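Local coordinates for YncI copper-binding domain-containing protein (Nocardia farcinica, PDB 3ESM), which is of unknown function but probably binds copper through this immunoglobulin-like domain, part of a longer membrane protein, at residues Met51-Thr55 / Asn77-Gln81. The protein carries 2 engineered substitutions. Coordinates in Å, arbitrary orientation, origin at the centre of the assembly. Residues are numbered along the deposited sequence.
Engineered in segment 51-55: Met51 (natural residue Leu).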
ATOM      1  N   MET A  51      16.821  -4.270  -6.042  1.00 34.02           N
ATOM      2  CA  MET A  51      16.714  -2.845  -5.780  0.50 31.97           C
ATOM      3  C   MET A  51      17.181  -2.665  -4.330  1.00 31.11           C
ATOM      4  O   MET A  51      16.379  -2.897  -3.419  1.00 30.20           O
ATOM      5  CB  MET A  51      15.214  -2.491  -5.923  0.50 31.41           C
ATOM      6  CG  MET A  51      14.821  -1.034  -5.902  0.50 30.52           C
ATOM      7  SD  MET A  51      13.061  -0.784  -6.397  0.50 26.47           S
ATOM      8  CE  MET A  51      12.940   0.961  -6.112  0.50 31.50           C
ATOM      9  N   PRO A  52      18.453  -2.279  -4.098  1.00 29.27           N
ATOM     10  CA  PRO A  52      18.907  -2.166  -2.721  1.00 27.71           C
ATOM     11  C   PRO A  52      17.975  -1.287  -1.896  1.00 26.75           C
ATOM     12  O   PRO A  52      17.563  -0.194  -2.355  1.00 26.53           O
ATOM     13  CB  PRO A  52      20.310  -1.535  -2.857  1.00 28.80           C
ATOM     14  CG  PRO A  52      20.758  -2.037  -4.200  1.00 28.80           C
ATOM     15  CD  PRO A  52      19.511  -1.895  -5.057  1.00 30.31           C
ATOM     16  N   GLY A  53      17.651  -1.769  -0.708  1.00 26.78           N
ATOM     17  CA  GLY A  53      16.798  -1.015   0.200  1.00 25.74           C
ATOM     18  C   GLY A  53      15.319  -1.230  -0.014  1.00 25.33           C
ATOM     19  O   GLY A  53      14.518  -0.648   0.710  1.00 25.06           O
ATOM     20  N   TRP A  54      14.946  -2.045  -1.000  1.00 24.73           N
ATOM     21  CA  TRP A  54      13.506  -2.331  -1.255  1.00 23.94           C
ATOM     22  C   TRP A  54      13.294  -3.831  -1.342  1.00 25.49           C
ATOM     23  O   TRP A  54      14.207  -4.575  -1.783  1.00 26.23           O
ATOM     24  CB  TRP A  54      13.076  -1.731  -2.599  1.00 24.49           C
ATOM     25  CG  TRP A  54      13.176  -0.238  -2.637  1.00 23.46           C
ATOM     26  CD1 TRP A  54      14.328   0.525  -2.754  1.00 29.11           C
ATOM     27  CD2 TRP A  54      12.095   0.687  -2.528  1.00 24.77           C
ATOM     28  NE1 TRP A  54      14.000   1.877  -2.747  1.00 26.63           N
ATOM     29  CE2 TRP A  54      12.643   2.003  -2.630  1.00 24.14           C
ATOM     30  CE3 TRP A  54      10.721   0.538  -2.426  1.00 23.97           C
ATOM     31  CZ2 TRP A  54      11.850   3.164  -2.529  1.00 25.53           C
ATOM     32  CZ3 TRP A  54       9.912   1.725  -2.360  1.00 23.10           C
ATOM     33  CH2 TRP A  54      10.492   3.006  -2.421  1.00 23.17           C
ATOM     34  N   THR A  55      12.125  -4.292  -0.917  1.00 24.09           N
ATOM     35  CA  THR A  55      11.770  -5.685  -1.086  1.00 24.46           C
ATOM     36  C   THR A  55      10.626  -5.774  -2.074  1.00 24.97           C
ATOM     37  O   THR A  55       9.728  -4.962  -2.028  1.00 26.39           O
ATOM     38  CB  THR A  55      11.381  -6.319   0.255  1.00 25.58           C
ATOM     39  OG1 THR A  55      12.579  -6.338   1.085  1.00 28.01           O
ATOM     40  CG2 THR A  55      10.885  -7.740   0.021  1.00 29.12           C
ATOM     41  N   ASN A  77      15.223   2.759   5.320  1.00 25.35           N
ATOM     42  CA  ASN A  77      15.214   3.457   4.043  1.00 24.81           C
ATOM     43  C   ASN A  77      14.099   4.484   4.084  1.00 25.68           C
ATOM     44  O   ASN A  77      12.941   4.088   4.242  1.00 25.22           O
ATOM     45  CB  ASN A  77      14.973   2.422   2.935  1.00 24.81           C
ATOM     46  CG  ASN A  77      14.950   3.037   1.556  1.00 25.50           C
ATOM     47  OD1 ASN A  77      15.016   4.260   1.406  1.00 26.74           O
ATOM     48  ND2 ASN A  77      14.851   2.190   0.530  1.00 24.19           N
ATOM     49  N   PRO A  78      14.426   5.778   3.961  1.00 26.44           N
ATOM     50  CA  PRO A  78      13.413   6.827   4.099  1.00 27.71           C
ATOM     51  C   PRO A  78      12.455   6.900   2.893  1.00 29.06           C
ATOM     52  O   PRO A  78      11.525   7.722   2.919  1.00 30.87           O
ATOM     53  CB  PRO A  78      14.253   8.108   4.139  1.00 29.54           C
ATOM     54  CG  PRO A  78      15.465   7.779   3.362  1.00 28.73           C
ATOM     55  CD  PRO A  78      15.765   6.358   3.723  1.00 26.84           C
ATOM     56  N   GLY A  79      12.693   6.105   1.854  1.00 28.55           N
ATOM     57  CA  GLY A  79      11.857   6.133   0.643  1.00 27.60           C
ATOM     58  C   GLY A  79      12.170   7.299  -0.285  1.00 28.84           C
ATOM     59  O   GLY A  79      13.174   8.007  -0.100  1.00 29.72           O
ATOM     60  N   VAL A  80      11.350   7.490  -1.315  1.00 27.04           N
ATOM     61  CA  VAL A  80      11.666   8.456  -2.359  1.00 27.36           C
ATOM     62  C   VAL A  80      11.264   9.847  -1.915  1.00 27.46           C
ATOM     63  O   VAL A  80      10.094  10.110  -1.609  1.00 27.00           O
ATOM     64  CB  VAL A  80      10.939   8.091  -3.666  1.00 27.87           C
ATOM     65  CG1 VAL A  80      11.376   9.035  -4.824  1.00 27.79           C
ATOM     66  CG2 VAL A  80      11.153   6.610  -3.993  1.00 27.83           C
ATOM     67  N   GLN A  81      12.246  10.748  -1.834  1.00 28.52           N
ATOM     68  CA  GLN A  81      12.004  12.044  -1.191  1.00 30.52           C
ATOM     69  C   GLN A  81      11.155  13.024  -2.017  1.00 31.51           C
ATOM     70  O   GLN A  81      11.106  12.929  -3.246  1.00 32.40           O
ATOM     71  CB  GLN A  81      13.345  12.674  -0.794  1.00 29.94           C
ATOM     72  CG  GLN A  81      14.121  11.852   0.223  1.00 31.77           C
ATOM     73  CD  GLN A  81      13.299  11.628   1.458  1.00 32.79           C
ATOM     74  OE1 GLN A  81      12.873  12.580   2.109  1.00 36.06           O
ATOM     75  NE2 GLN A  81      13.022  10.366   1.771  1.00 33.18           N
TER
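Asn77 points its side-chain ND2 at one face of the Trp54 indole, near NE1; the amide stands on edge to the ring. The contact belongs to the immunoglobulin-like fold. It joins a type II beta turn from Met51, an engineered residue, to Trp54, which leads into strand 54-60, to the loop between strands 66-73 and 85-93. Asn77 ND2 donates to Gly53 O at 2.9 Å, and the bond is nearly straight. Asn77 OD1 accepts from Gly79 N at 3.0 Å. This second bond makes an Asx turn, so one side chain both shapes its own loop and ties it to the turn. The turn is closed by Trp54 N to Met51 O, 2.9 Å. Gly53 has a positive phi, and a CB there would clash with Asn77 ND2. Farther along the ring, Trp54 CZ2 meets Val80 CG2 at 3.8 Å, an apolar contact with a buried side chain. Phe88 of strand 85-93 packs edge-to-face with Trp54. Asn77 O also accepts a hydrogen bond from Arg57 of the second subunit, so the loop reaches the dimer interface. Trp54 NE1 and Asn77 ND2 lie 3.4 Å apart, but both are donors and do not bond.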